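Local coordinates for protein putative phosphoglycolate phosphatase (Lactobacillus delbrueckii, PDB 2HI0) that probably hydrolyses the phosphate ester of 2-phosphoglycolate, as a phosphatase of the haloacid dehalogenase (HAD) superfamily, at residues Ser19-Ser24 with Gln106-Pro111; Leu26-Glu31 with Leu94-Pro99; Phe152-Gly157 with Ser172-Val177; Ala59-Ala64 with Gln80-Val85; Arg163-Pro168 with Ile195-Asn200. All coordinates share one frame; numbering follows the deposited sequence.

Interaction 1 of 5, residues Ser19-Ser24 with Gln106-Pro111. Unlike the reference sequence in segment 106-111: G110 (reference Cys).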
# COMPACT_ATOMS: atom_id res chain seq x y z
N SER A 19 3.63 9.49 1.79
CA SER A 19 3.53 9.67 3.25
C SER A 19 3.28 11.11 3.67
O SER A 19 2.55 11.34 4.60
CB SER A 19 4.78 9.13 3.92
OG SER A 19 5.96 9.64 3.36
N ALA A 20 3.83 12.07 2.95
CA ALA A 20 3.57 13.48 3.33
C ALA A 20 2.11 13.86 3.21
O ALA A 20 1.54 14.45 4.14
CB ALA A 20 4.42 14.46 2.52
N ASP A 21 1.47 13.53 2.08
CA ASP A 21 0.07 13.90 1.84
C ASP A 21 -0.84 13.12 2.79
O ASP A 21 -1.85 13.62 3.29
CB ASP A 21 -0.34 13.66 0.38
CG ASP A 21 0.20 14.74 -0.59
OD1 ASP A 21 0.63 15.83 -0.17
OD2 ASP A 21 0.18 14.50 -1.82
N LEU A 22 -0.46 11.87 3.08
CA LEU A 22 -1.25 11.08 4.06
C LEU A 22 -1.23 11.72 5.47
O LEU A 22 -2.25 11.78 6.19
CB LEU A 22 -0.74 9.62 4.13
CG LEU A 22 -1.10 8.70 2.98
CD1 LEU A 22 -0.25 7.43 3.12
CD2 LEU A 22 -2.57 8.33 2.88
N THR A 23 -0.05 12.21 5.83
CA THR A 23 0.21 12.85 7.12
C THR A 23 -0.62 14.11 7.24
O THR A 23 -1.30 14.32 8.21
CB THR A 23 1.74 13.11 7.28
OG1 THR A 23 2.43 11.86 7.29
CG2 THR A 23 2.05 13.83 8.58
N SER A 24 -0.54 14.97 6.23
CA SER A 24 -1.30 16.20 6.21
C SER A 24 -2.81 15.93 6.32
O SER A 24 -3.53 16.61 7.08
CB SER A 24 -0.99 16.98 4.93
OG SER A 24 -1.67 18.21 4.93
N GLN A 106 -2.45 14.73 -4.23
CA GLN A 106 -1.45 14.98 -5.26
C GLN A 106 -0.77 16.33 -5.07
O GLN A 106 -0.59 17.09 -6.01
CB GLN A 106 -2.10 14.86 -6.62
CG GLN A 106 -1.13 14.44 -7.70
CD GLN A 106 -1.70 14.72 -9.09
OE1 GLN A 106 -2.91 14.53 -9.33
NE2 GLN A 106 -0.84 15.19 -9.99
N ILE A 107 -0.41 16.65 -3.85
CA ILE A 107 0.23 17.92 -3.53
C ILE A 107 1.74 17.61 -3.43
O ILE A 107 2.50 17.99 -4.33
CB ILE A 107 -0.34 18.54 -2.21
CG1 ILE A 107 -1.85 18.79 -2.32
CG2 ILE A 107 0.40 19.86 -1.81
CD1 ILE A 107 -2.48 19.29 -1.05
N LYS A 108 2.18 16.88 -2.41
CA LYS A 108 3.57 16.44 -2.31
C LYS A 108 3.82 15.07 -3.01
O LYS A 108 4.98 14.66 -3.21
CB LYS A 108 3.95 16.31 -0.83
CG LYS A 108 3.85 17.60 -0.03
CD LYS A 108 4.61 18.73 -0.67
CE LYS A 108 4.85 19.88 0.32
NZ LYS A 108 6.12 19.67 1.09
N THR A 109 2.75 14.38 -3.39
CA THR A 109 2.88 13.01 -3.89
C THR A 109 3.38 12.97 -5.33
O THR A 109 2.83 13.60 -6.20
CB THR A 109 1.57 12.19 -3.74
OG1 THR A 109 1.18 12.14 -2.36
CG2 THR A 109 1.77 10.78 -4.29
N GLY A 110 4.42 12.16 -5.55
CA GLY A 110 4.93 11.83 -6.88
C GLY A 110 5.52 10.43 -6.90
O GLY A 110 5.62 9.77 -5.86
N PRO A 111 5.98 9.99 -8.07
CA PRO A 111 6.63 8.68 -8.18
C PRO A 111 7.97 8.74 -7.45
O PRO A 111 8.59 9.79 -7.39
CB PRO A 111 6.83 8.52 -9.69
CG PRO A 111 6.88 9.93 -10.21
CD PRO A 111 5.96 10.73 -9.35
O HOH W 1 3.06 12.80 -0.30

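Interaction 2 of 5, residues Leu26-Glu31 with Leu94-Pro99. With EDO (1,2-ethanediol), chain H.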
# COMPACT_ATOMS: atom_id res chain seq x y z
N LEU A 26 -4.35 13.14 7.46
CA LEU A 26 -4.66 12.54 8.76
C LEU A 26 -4.73 13.61 9.84
O LEU A 26 -5.64 13.63 10.66
CB LEU A 26 -3.70 11.39 9.22
CG LEU A 26 -4.21 10.43 10.33
CD1 LEU A 26 -5.47 9.70 9.89
CD2 LEU A 26 -3.06 9.45 10.66
N ASN A 27 -3.73 14.49 9.88
CA ASN A 27 -3.72 15.54 10.86
C ASN A 27 -4.90 16.50 10.71
O ASN A 27 -5.52 16.89 11.70
CB ASN A 27 -2.40 16.32 10.84
CG ASN A 27 -1.26 15.57 11.52
OD1 ASN A 27 -1.46 14.81 12.46
ND2 ASN A 27 -0.04 15.78 11.01
N TYR A 28 -5.25 16.83 9.45
CA TYR A 28 -6.47 17.62 9.17
C TYR A 28 -7.73 17.00 9.78
O TYR A 28 -8.51 17.66 10.46
CB TYR A 28 -6.64 17.85 7.67
CG TYR A 28 -7.90 18.66 7.33
CD1 TYR A 28 -7.85 20.05 7.30
CD2 TYR A 28 -9.06 18.04 7.02
CE1 TYR A 28 -8.98 20.78 7.00
CE2 TYR A 28 -10.20 18.74 6.73
CZ TYR A 28 -10.15 20.13 6.71
OH TYR A 28 -11.27 20.86 6.39
N ALA A 29 -7.94 15.70 9.48
CA ALA A 29 -9.12 14.94 9.91
C ALA A 29 -9.21 14.87 11.44
O ALA A 29 -10.27 15.01 12.06
CB ALA A 29 -9.05 13.51 9.32
N PHE A 30 -8.07 14.57 12.06
CA PHE A 30 -7.94 14.52 13.52
C PHE A 30 -8.27 15.87 14.13
O PHE A 30 -9.05 15.98 15.06
CB PHE A 30 -6.54 14.03 13.96
CG PHE A 30 -6.49 12.51 14.22
CD1 PHE A 30 -6.86 11.65 13.23
CD2 PHE A 30 -6.15 11.98 15.47
CE1 PHE A 30 -6.87 10.29 13.38
CE2 PHE A 30 -6.17 10.59 15.65
CZ PHE A 30 -6.54 9.76 14.59
N GLU A 31 -7.68 16.92 13.59
CA GLU A 31 -7.95 18.25 14.13
C GLU A 31 -9.45 18.60 14.02
O GLU A 31 -10.05 19.14 14.97
CB GLU A 31 -7.12 19.29 13.36
CG GLU A 31 -7.35 20.72 13.82
CD GLU A 31 -6.42 21.74 13.17
OE1 GLU A 31 -6.33 21.79 11.92
OE2 GLU A 31 -5.84 22.52 13.97
N LEU A 94 -13.01 9.04 9.72
CA LEU A 94 -12.94 8.67 8.28
C LEU A 94 -13.87 9.51 7.43
O LEU A 94 -13.62 9.77 6.24
CB LEU A 94 -13.23 7.20 8.10
CG LEU A 94 -12.10 6.24 8.48
CD1 LEU A 94 -12.57 4.80 8.36
CD2 LEU A 94 -10.93 6.46 7.55
N GLU A 95 -14.99 9.95 8.03
CA GLU A 95 -15.95 10.78 7.31
C GLU A 95 -15.29 12.08 6.77
O GLU A 95 -15.66 12.58 5.70
CB GLU A 95 -17.10 11.13 8.25
CG GLU A 95 -18.19 11.95 7.59
CD GLU A 95 -19.37 12.25 8.51
OE1 GLU A 95 -19.22 12.17 9.76
OE2 GLU A 95 -20.44 12.60 7.98
N VAL A 96 -14.34 12.60 7.53
CA VAL A 96 -13.54 13.75 7.13
C VAL A 96 -12.33 13.32 6.30
O VAL A 96 -12.07 13.87 5.25
CB VAL A 96 -13.05 14.56 8.37
CG1 VAL A 96 -12.19 15.79 7.94
CG2 VAL A 96 -14.29 14.94 9.25
N PHE A 97 -11.60 12.32 6.79
CA PHE A 97 -10.35 11.92 6.13
C PHE A 97 -10.50 11.44 4.66
O PHE A 97 -9.68 11.82 3.78
CB PHE A 97 -9.70 10.79 6.91
CG PHE A 97 -8.42 10.29 6.28
CD1 PHE A 97 -7.21 10.97 6.43
CD2 PHE A 97 -8.43 9.14 5.54
CE1 PHE A 97 -6.06 10.51 5.82
CE2 PHE A 97 -7.29 8.70 4.91
CZ PHE A 97 -6.09 9.37 5.06
N LYS A 98 -11.48 10.57 4.40
CA LYS A 98 -11.56 9.97 3.06
C LYS A 98 -11.73 11.02 1.95
O LYS A 98 -10.95 11.09 1.01
CB LYS A 98 -12.64 8.89 3.03
CG LYS A 98 -12.22 7.68 3.85
CD LYS A 98 -13.10 6.44 3.62
CE LYS A 98 -13.31 6.13 2.13
NZ LYS A 98 -13.78 4.72 1.91
N PRO A 99 -12.73 11.87 2.06
CA PRO A 99 -12.88 12.89 1.02
C PRO A 99 -11.76 13.93 1.01
O PRO A 99 -11.28 14.34 -0.08
CB PRO A 99 -14.21 13.56 1.35
CG PRO A 99 -14.47 13.21 2.76
CD PRO A 99 -13.81 11.92 3.06
C1 EDO H . -3.80 19.97 11.26
O1 EDO H . -4.18 21.14 10.54
C2 EDO H . -2.29 20.06 11.49
O2 EDO H . -1.91 21.13 12.36

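Interaction 3 of 5, residues Phe152-Gly157 with Ser172-Val177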
# COMPACT_ATOMS: atom_id res chain seq x y z
N PHE A 152 -0.70 1.09 -16.91
CA PHE A 152 -1.21 -0.09 -16.24
C PHE A 152 -2.35 -0.74 -16.97
O PHE A 152 -3.25 -0.08 -17.50
CB PHE A 152 -1.63 0.26 -14.78
CG PHE A 152 -0.48 0.65 -13.91
CD1 PHE A 152 0.46 -0.30 -13.53
CD2 PHE A 152 -0.31 1.96 -13.50
CE1 PHE A 152 1.57 0.05 -12.72
CE2 PHE A 152 0.81 2.32 -12.71
CZ PHE A 152 1.73 1.37 -12.32
N ASP A 153 -2.32 -2.06 -17.00
CA ASP A 153 -3.38 -2.82 -17.59
C ASP A 153 -4.57 -2.96 -16.65
O ASP A 153 -5.65 -3.32 -17.09
CB ASP A 153 -2.84 -4.19 -17.97
CG ASP A 153 -1.70 -4.10 -18.97
OD1 ASP A 153 -1.87 -3.41 -19.98
OD2 ASP A 153 -0.60 -4.66 -18.74
N PHE A 154 -4.33 -2.69 -15.36
CA PHE A 154 -5.31 -2.88 -14.32
C PHE A 154 -4.90 -2.07 -13.10
O PHE A 154 -3.74 -2.07 -12.74
CB PHE A 154 -5.41 -4.37 -13.94
CG PHE A 154 -6.43 -4.68 -12.85
CD1 PHE A 154 -7.76 -4.92 -13.18
CD2 PHE A 154 -6.06 -4.73 -11.52
CE1 PHE A 154 -8.68 -5.20 -12.19
CE2 PHE A 154 -6.98 -5.02 -10.55
CZ PHE A 154 -8.28 -5.24 -10.89
N ALA A 155 -5.86 -1.42 -12.46
CA ALA A 155 -5.59 -0.68 -11.24
C ALA A 155 -6.82 -0.76 -10.37
O ALA A 155 -7.95 -0.58 -10.85
CB ALA A 155 -5.20 0.79 -11.51
N LEU A 156 -6.62 -1.14 -9.11
CA LEU A 156 -7.72 -1.27 -8.16
C LEU A 156 -7.26 -0.89 -6.75
O LEU A 156 -6.23 -1.38 -6.28
CB LEU A 156 -8.22 -2.71 -8.14
CG LEU A 156 -9.40 -3.00 -7.20
CD1 LEU A 156 -10.66 -2.21 -7.63
CD2 LEU A 156 -9.64 -4.54 -7.20
N GLY A 157 -8.05 -0.06 -6.07
CA GLY A 157 -7.93 0.17 -4.66
C GLY A 157 -9.09 -0.41 -3.85
O GLY A 157 -9.98 -1.02 -4.39
N SER A 172 -7.06 -11.43 -7.12
CA SER A 172 -7.74 -12.40 -7.99
C SER A 172 -8.51 -11.65 -9.12
O SER A 172 -8.55 -12.13 -10.26
CB SER A 172 -8.69 -13.29 -7.23
OG SER A 172 -7.99 -14.19 -6.38
N GLU A 173 -9.09 -10.48 -8.79
CA GLU A 173 -9.70 -9.56 -9.79
C GLU A 173 -8.69 -9.11 -10.87
O GLU A 173 -9.03 -8.97 -12.05
CB GLU A 173 -10.28 -8.28 -9.16
CG GLU A 173 -11.62 -8.39 -8.40
CD GLU A 173 -12.72 -8.99 -9.24
OE1 GLU A 173 -13.00 -8.44 -10.34
OE2 GLU A 173 -13.30 -10.01 -8.82
N CYS A 174 -7.47 -8.81 -10.42
CA CYS A 174 -6.36 -8.47 -11.30
C CYS A 174 -5.92 -9.66 -12.21
O CYS A 174 -5.78 -9.53 -13.42
CB CYS A 174 -5.23 -7.97 -10.44
SG CYS A 174 -3.78 -7.56 -11.40
N VAL A 175 -5.67 -10.80 -11.57
CA VAL A 175 -5.28 -12.04 -12.25
C VAL A 175 -6.27 -12.41 -13.35
O VAL A 175 -5.86 -12.77 -14.46
CB VAL A 175 -5.07 -13.18 -11.19
CG1 VAL A 175 -5.19 -14.58 -11.79
CG2 VAL A 175 -3.71 -12.94 -10.48
N LYS A 176 -7.56 -12.32 -13.04
CA LYS A 176 -8.65 -12.56 -13.98
C LYS A 176 -8.52 -11.64 -15.20
O LYS A 176 -8.51 -12.12 -16.33
CB LYS A 176 -9.96 -12.43 -13.22
CG LYS A 176 -11.24 -12.49 -13.92
CD LYS A 176 -12.33 -12.62 -12.78
CE LYS A 176 -13.41 -11.55 -12.84
NZ LYS A 176 -14.17 -11.40 -11.54
N VAL A 177 -8.31 -10.34 -14.96
CA VAL A 177 -8.25 -9.41 -16.07
C VAL A 177 -6.96 -9.63 -16.93
O VAL A 177 -7.00 -9.59 -18.16
CB VAL A 177 -8.32 -7.96 -15.57
CG1 VAL A 177 -8.00 -6.91 -16.72
CG2 VAL A 177 -9.70 -7.72 -14.96

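Interaction 4 of 5, residues Ala59-Ala64 with Gln80-Val85. Unlike the reference sequence in segment 80-85: Q80 (reference Arg).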
# COMPACT_ATOMS: atom_id res chain seq x y z
N ALA A 59 -4.01 5.05 14.64
CA ALA A 59 -3.70 6.46 14.98
C ALA A 59 -4.39 6.88 16.27
O ALA A 59 -3.77 7.54 17.11
CB ALA A 59 -4.10 7.44 13.84
N LEU A 60 -5.63 6.46 16.45
CA LEU A 60 -6.36 6.74 17.69
C LEU A 60 -5.71 6.04 18.88
O LEU A 60 -5.62 6.60 19.96
CB LEU A 60 -7.84 6.36 17.56
CG LEU A 60 -8.72 7.24 16.67
CD1 LEU A 60 -10.12 6.60 16.43
CD2 LEU A 60 -8.87 8.66 17.31
N ALA A 61 -5.25 4.80 18.68
CA ALA A 61 -4.58 4.06 19.78
C ALA A 61 -3.27 4.74 20.14
O ALA A 61 -2.92 4.86 21.32
CB ALA A 61 -4.32 2.62 19.34
N TYR A 62 -2.54 5.18 19.12
CA TYR A 62 -1.29 5.88 19.34
C TYR A 62 -1.54 7.19 20.11
O TYR A 62 -0.82 7.49 21.09
CB TYR A 62 -0.58 6.12 18.02
CG TYR A 62 0.85 6.48 18.20
CD1 TYR A 62 1.74 5.52 18.64
CD2 TYR A 62 1.31 7.76 17.93
CE1 TYR A 62 3.10 5.81 18.80
CE2 TYR A 62 2.67 8.08 18.10
CZ TYR A 62 3.55 7.09 18.56
OH TYR A 62 4.89 7.36 18.75
N GLU A 63 -2.57 7.94 19.72
CA GLU A 63 -2.94 9.15 20.48
C GLU A 63 -3.20 8.79 21.96
O GLU A 63 -2.83 9.54 22.88
CB GLU A 63 -4.17 9.83 19.91
CG GLU A 63 -4.63 11.05 20.70
CD GLU A 63 -5.98 11.61 20.23
OE1 GLU A 63 -6.87 10.84 19.79
OE2 GLU A 63 -6.16 12.84 20.37
N ALA A 64 -3.82 7.63 22.19
CA ALA A 64 -4.20 7.17 23.54
C ALA A 64 -3.03 6.58 24.36
O ALA A 64 -3.19 6.26 25.53
CB ALA A 64 -5.32 6.16 23.43
N GLN A 80 -4.77 -6.18 19.77
CA GLN A 80 -5.07 -5.75 21.14
C GLN A 80 -5.47 -4.28 21.09
O GLN A 80 -4.62 -3.42 21.33
CB GLN A 80 -3.82 -5.86 22.01
CG GLN A 80 -3.22 -7.25 22.05
CD GLN A 80 -3.74 -8.00 23.20
OE1 GLN A 80 -4.73 -8.72 23.09
NE2 GLN A 80 -3.12 -7.80 24.35
N ILE A 81 -6.71 -4.01 20.72
CA ILE A 81 -7.16 -2.62 20.54
C ILE A 81 -7.54 -2.05 21.94
O ILE A 81 -8.36 -2.63 22.65
CB ILE A 81 -8.28 -2.49 19.49
CG1 ILE A 81 -7.71 -2.87 18.10
CG2 ILE A 81 -8.84 -1.06 19.49
CD1 ILE A 81 -8.73 -3.17 17.16
N PRO A 82 -6.94 -0.90 22.33
CA PRO A 82 -7.27 -0.30 23.62
C PRO A 82 -8.75 0.03 23.75
O PRO A 82 -9.38 0.43 22.76
CB PRO A 82 -6.45 0.99 23.66
CG PRO A 82 -5.50 0.91 22.55
CD PRO A 82 -5.94 -0.12 21.59
N GLU A 83 -9.25 -0.08 24.97
CA GLU A 83 -10.63 0.24 25.26
C GLU A 83 -10.99 1.69 24.97
O GLU A 83 -12.17 2.00 24.82
CB GLU A 83 -10.98 -0.09 26.71
CG GLU A 83 -11.15 -1.54 26.89
CD GLU A 83 -11.56 -1.93 28.30
OE1 GLU A 83 -11.68 -1.05 29.20
OE2 GLU A 83 -11.81 -3.15 28.48
N ALA A 84 -10.00 2.57 24.84
CA ALA A 84 -10.24 3.96 24.46
C ALA A 84 -10.69 4.16 23.01
O ALA A 84 -11.22 5.21 22.63
CB ALA A 84 -8.99 4.77 24.69
N VAL A 85 -10.41 3.16 22.16
CA VAL A 85 -10.63 3.29 20.72
C VAL A 85 -11.90 2.54 20.31
O VAL A 85 -12.00 1.33 20.49
CB VAL A 85 -9.36 2.83 19.88
CG1 VAL A 85 -9.63 2.95 18.38
CG2 VAL A 85 -8.13 3.65 20.30

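Interaction 5 of 5, residues Arg163-Pro168 with Ile195-Asn200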
# COMPACT_ATOMS: atom_id res chain seq x y z
N ARG A 163 -13.18 -7.51 0.20
CA ARG A 163 -12.10 -7.63 1.20
C ARG A 163 -10.78 -6.95 0.78
O ARG A 163 -10.32 -7.07 -0.38
CB ARG A 163 -11.83 -9.08 1.60
CG ARG A 163 -13.01 -9.77 2.21
CD ARG A 163 -12.68 -11.11 2.73
NE ARG A 163 -12.27 -12.07 1.67
CZ ARG A 163 -11.98 -13.35 1.90
NH1 ARG A 163 -11.99 -13.82 3.14
NH2 ARG A 163 -11.60 -14.14 0.91
N ARG A 164 -10.17 -6.28 1.76
CA ARG A 164 -8.89 -5.66 1.58
C ARG A 164 -7.78 -6.70 1.55
O ARG A 164 -7.98 -7.84 1.94
CB ARG A 164 -8.66 -4.64 2.69
CG ARG A 164 -8.57 -5.32 4.08
CD ARG A 164 -8.03 -4.31 5.10
NE ARG A 164 -8.04 -4.84 6.47
CZ ARG A 164 -7.06 -5.55 7.03
NH1 ARG A 164 -5.97 -5.89 6.37
NH2 ARG A 164 -7.19 -5.92 8.30
N LYS A 165 -6.62 -6.28 1.10
CA LYS A 165 -5.40 -7.09 1.21
C LYS A 165 -5.19 -7.25 2.73
O LYS A 165 -5.42 -6.29 3.51
CB LYS A 165 -4.19 -6.37 0.59
CG LYS A 165 -4.18 -6.11 -0.93
CD LYS A 165 -3.31 -4.88 -1.27
CE LYS A 165 -1.86 -5.12 -0.88
NZ LYS A 165 -1.02 -3.89 -1.04
N PRO A 166 -4.69 -8.41 3.16
CA PRO A 166 -4.13 -9.52 2.39
C PRO A 166 -5.08 -10.63 1.96
O PRO A 166 -4.56 -11.65 1.49
CB PRO A 166 -3.04 -10.05 3.33
CG PRO A 166 -3.62 -9.89 4.70
CD PRO A 166 -4.48 -8.63 4.62
N ALA A 167 -6.41 -10.42 2.02
CA ALA A 167 -7.33 -11.38 1.38
C ALA A 167 -6.97 -11.43 -0.09
O ALA A 167 -6.49 -10.41 -0.64
CB ALA A 167 -8.80 -10.98 1.55
N PRO A 168 -7.18 -12.58 -0.74
CA PRO A 168 -6.78 -12.66 -2.15
C PRO A 168 -7.72 -11.96 -3.15
O PRO A 168 -7.38 -11.90 -4.34
CB PRO A 168 -6.79 -14.16 -2.44
CG PRO A 168 -7.71 -14.73 -1.45
CD PRO A 168 -7.61 -13.88 -0.22
N ILE A 195 3.78 -9.05 1.54
CA ILE A 195 4.28 -10.41 1.74
C ILE A 195 3.12 -11.41 1.85
O ILE A 195 3.10 -12.45 1.18
CB ILE A 195 5.23 -10.49 2.97
CG1 ILE A 195 6.48 -9.61 2.74
CG2 ILE A 195 5.68 -11.94 3.23
CD1 ILE A 195 7.33 -9.35 3.93
N GLN A 196 2.16 -11.10 2.72
CA GLN A 196 1.02 -11.97 2.93
C GLN A 196 0.07 -12.09 1.71
O GLN A 196 -0.44 -13.17 1.38
CB GLN A 196 0.25 -11.48 4.13
CG GLN A 196 1.04 -11.58 5.43
CD GLN A 196 0.31 -10.87 6.56
OE1 GLN A 196 -0.94 -10.89 6.62
NE2 GLN A 196 1.08 -10.26 7.47
N THR A 197 -0.17 -10.96 1.08
CA THR A 197 -1.03 -10.92 -0.08
C THR A 197 -0.49 -11.88 -1.17
O THR A 197 -1.26 -12.67 -1.77
CB THR A 197 -1.09 -9.50 -0.63
OG1 THR A 197 -1.75 -8.65 0.33
CG2 THR A 197 -1.86 -9.47 -1.96
N ALA A 198 0.81 -11.80 -1.42
CA ALA A 198 1.49 -12.69 -2.42
C ALA A 198 1.28 -14.17 -2.08
O ALA A 198 0.85 -14.95 -2.92
CB ALA A 198 2.96 -12.36 -2.54
N ARG A 199 1.58 -14.53 -0.84
CA ARG A 199 1.43 -15.94 -0.42
C ARG A 199 -0.01 -16.42 -0.54
O ARG A 199 -0.27 -17.52 -0.99
CB ARG A 199 1.92 -16.15 1.00
CG ARG A 199 1.90 -17.66 1.41
CD ARG A 199 3.19 -18.05 2.00
NE ARG A 199 3.31 -19.49 2.23
CZ ARG A 199 4.48 -20.08 2.48
NH1 ARG A 199 5.59 -19.35 2.48
NH2 ARG A 199 4.56 -21.39 2.72
N ASN A 200 -0.94 -15.55 -0.13
CA ASN A 200 -2.38 -15.84 -0.20
C ASN A 200 -2.91 -15.93 -1.63
O ASN A 200 -3.93 -16.59 -1.90
CB ASN A 200 -3.23 -14.85 0.67
CG ASN A 200 -2.86 -14.88 2.15
OD1 ASN A 200 -2.21 -15.81 2.61
ND2 ASN A 200 -3.23 -13.81 2.89

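Interaction 1 of 5, residues Ser19-Ser24 with Gln106-Pro111
Carboxylate oxygen OD2 of D21 is gripped by two firm donors from opposite faces of its plane: the T109 hydroxyl donates to it from above the carboxylate, OG1 to OD2 2.6 Å, and the I107 amide on the syn side, N to OD2 3.0 Å. D21 lies in the first turn of helix 19-32, at the base of what is, by family topology, the helical cap of this HAD protein, and the turn 106-109 comes just before strand 110-111, which pairs with strand 16-17 as the chain returns from the cap. The second oxygen takes the amide of K108, N to OD1 2.9 Å, nearly straight at 166°, while T109 N and K108 N add weak bonds to OD2. An aspartate suits the place because its short side chain offers two acceptors to a turn whose amides converge. D21 is buried, and these donors satisfy a charge that would otherwise be costly; they would be expected to favour the ionised form. CB of A20 touches CB of K108 at 3.9 Å, while the amine of K108 leads away. One water bridges the same partners, accepting from D21 N at 3.0 Å and donating to T109 OG1 at 2.9 Å.

Interaction 2 of 5, residues Leu26-Glu31 with Leu94-Pro99
F97 meets helix 26-31 with CB and one edge of its ring. Its CB lies 3.7 Å from CB of A29, where a methyl lets the two backbones come close: the CA atoms of A29 and F97 are 5.0 Å apart. Chi1 of 178° sets CG anti to the backbone N; from there the ring comes against L26, where CD1 meets CD1 of L26 at 4.1 Å, and CE1 comes within 3.5 Å of L26 N, which lies in the ring plane at its edge. At the preceding position of helix 94-99, V96 puts CG1 against CA of A29 at 3.7 Å and CE2 of Y28 at 3.8 Å; the side chains of Y28 and V96 cross at about a right angle. The helices belong to the helical cap and run nearly antiparallel, their axes 8.4 Å apart at 150°. Outside the pair, Y28 stacks on Y100, and L26 continues to F39 and helix 41-47. No hydrogen bond joins the segments, so the contact rests on apolar burial and on the fit of small against large side chains.

Interaction 3 of 5, residues Phe152-Gly157 with Ser172-Val177
This is an aromatic contact, the ring of F154 against C174, between the last strand at one side of the parallel sheet and a helix lying against it, in the Rossmann-like core that HAD enzymes share. Strand 154-157 and helix 172-177 run almost antiparallel, at 165° with axes 9.0 Å apart, as expected of a strand and the helix that leads back along the sheet toward the next strand. F154 carries the contact. Its CG is anti to the backbone N (chi1 -180°), and one face of its ring receives the helix backbone: CA of C174 makes a CH-pi contact, 3.7 Å from the ring centroid and 15° off the normal. CB of the same residue comes to 3.4 Å from CE2 of F154, while SG approaches the ring obliquely in a sulfur-aromatic contact. A cysteine suits this position, since it is small enough to let a ring lie against the main chain and still offers a polarisable sulfur; its side chain also touches A130 of strand 128-133. V177, one turn further on, crosses F154 at about a right angle and sets CG2 3.8 Å from CD1 of F154. E173, one residue before C174, forms a salt bridge with K176 in one of its two conformers and gives its methylene to the apolar surface: CB of E173 lies 4.0 Å from CZ of F154 and 4.3 Å from CD2 of L156.

Interaction 4 of 5, residues Ala59-Ala64 with Gln80-Val85
V85 lays its CG2 methyl on the backbone of helix 59-63, 3.5 Å from N of A61, while its CG1 meets CB of L60 at 3.9 Å. The branched side chain thus straddles two successive helix residues; chi1 of 178° sets CG1 anti to the backbone N, where it meets L60. A61 has only a methyl, which allows that approach, and the same methyl also meets the ring of P82, whose CG lies 3.8 Å from CB of A61. Further along, CB of A64 and CB of A84 touch at 4.1 Å near the surface. P82 to V85 form a type I beta turn, closed by V85 N to P82 O at 3.0 Å, and this folds P82 and V85 back onto the same helix. The loop before helix 87-103 is so held against helix 52-63 of the cap; F74 touches both A61 and P82, and F30 and V90 pack on L60. Alanine, proline and valine make contacts without directional demands, which lets the loop lie close on the helix backbone.

Interaction 5 of 5, residues Arg163-Pro168 with Ile195-Asn200
The segment 163-168 folds into a turn over R164 to A167, closed by A167 N to R164 O at 3.0 Å and with the type VIa geometry that goes with the cis peptide bond before P166; it passes close to helix 195-200, the CA atoms of P166 and T197 lying 4.2 Å apart. It belongs to the catalytic end of the HAD fold, and K165, which stands beside the metal site, is consistent with the loop lysine of HAD enzymes. Proline suits the cis bond, being the residue that most readily accepts it, and its ring lies side by side with Q196, pointing the same way: CG of P166 is 3.4 Å from OE1 of Q196. T197 turns its hydroxyl to the loop, and its OG1 lies 3.3 Å from CA of P166 and 3.3 Å from CB of K165. These are packing distances, for OG1 is hydrogen-bonded to the carbonyl of I193 one turn back in its own helix. A small side chain with that bond made inside the helix lets the loop come near. The amine of K165 leads elsewhere, to salt bridges with D194 and with D10, a residue of the sodium site, and to the hydroxyl of Y187. N200 supplies the one hydrogen bond between the segments, ND2 to O of P166 at 2.9 Å and 171°, with the donor above the carbonyl plane.

Interactions 2 and 4 lie in the cap, interaction 1 where the cap meets the core, and interactions 3 and 5 in the core. Interaction 2 is nested within the loop closed by interaction 1, and both use helix 19-32; they touch where CE1 of F97 lies 4.0 Å from O of L22. Interaction 4, nested in turn within interaction 2, meets it at 3.4 Å between CZ of F30 and CB of A59. Interactions 3 and 5 alternate along the chain, their centres about 14 Å apart. Interaction 5 is near the sodium ion bound by D10, D12 and D190: the side chain of K165 is about 5 Å from the ion, that of T109 in interaction 1 about 12 Å.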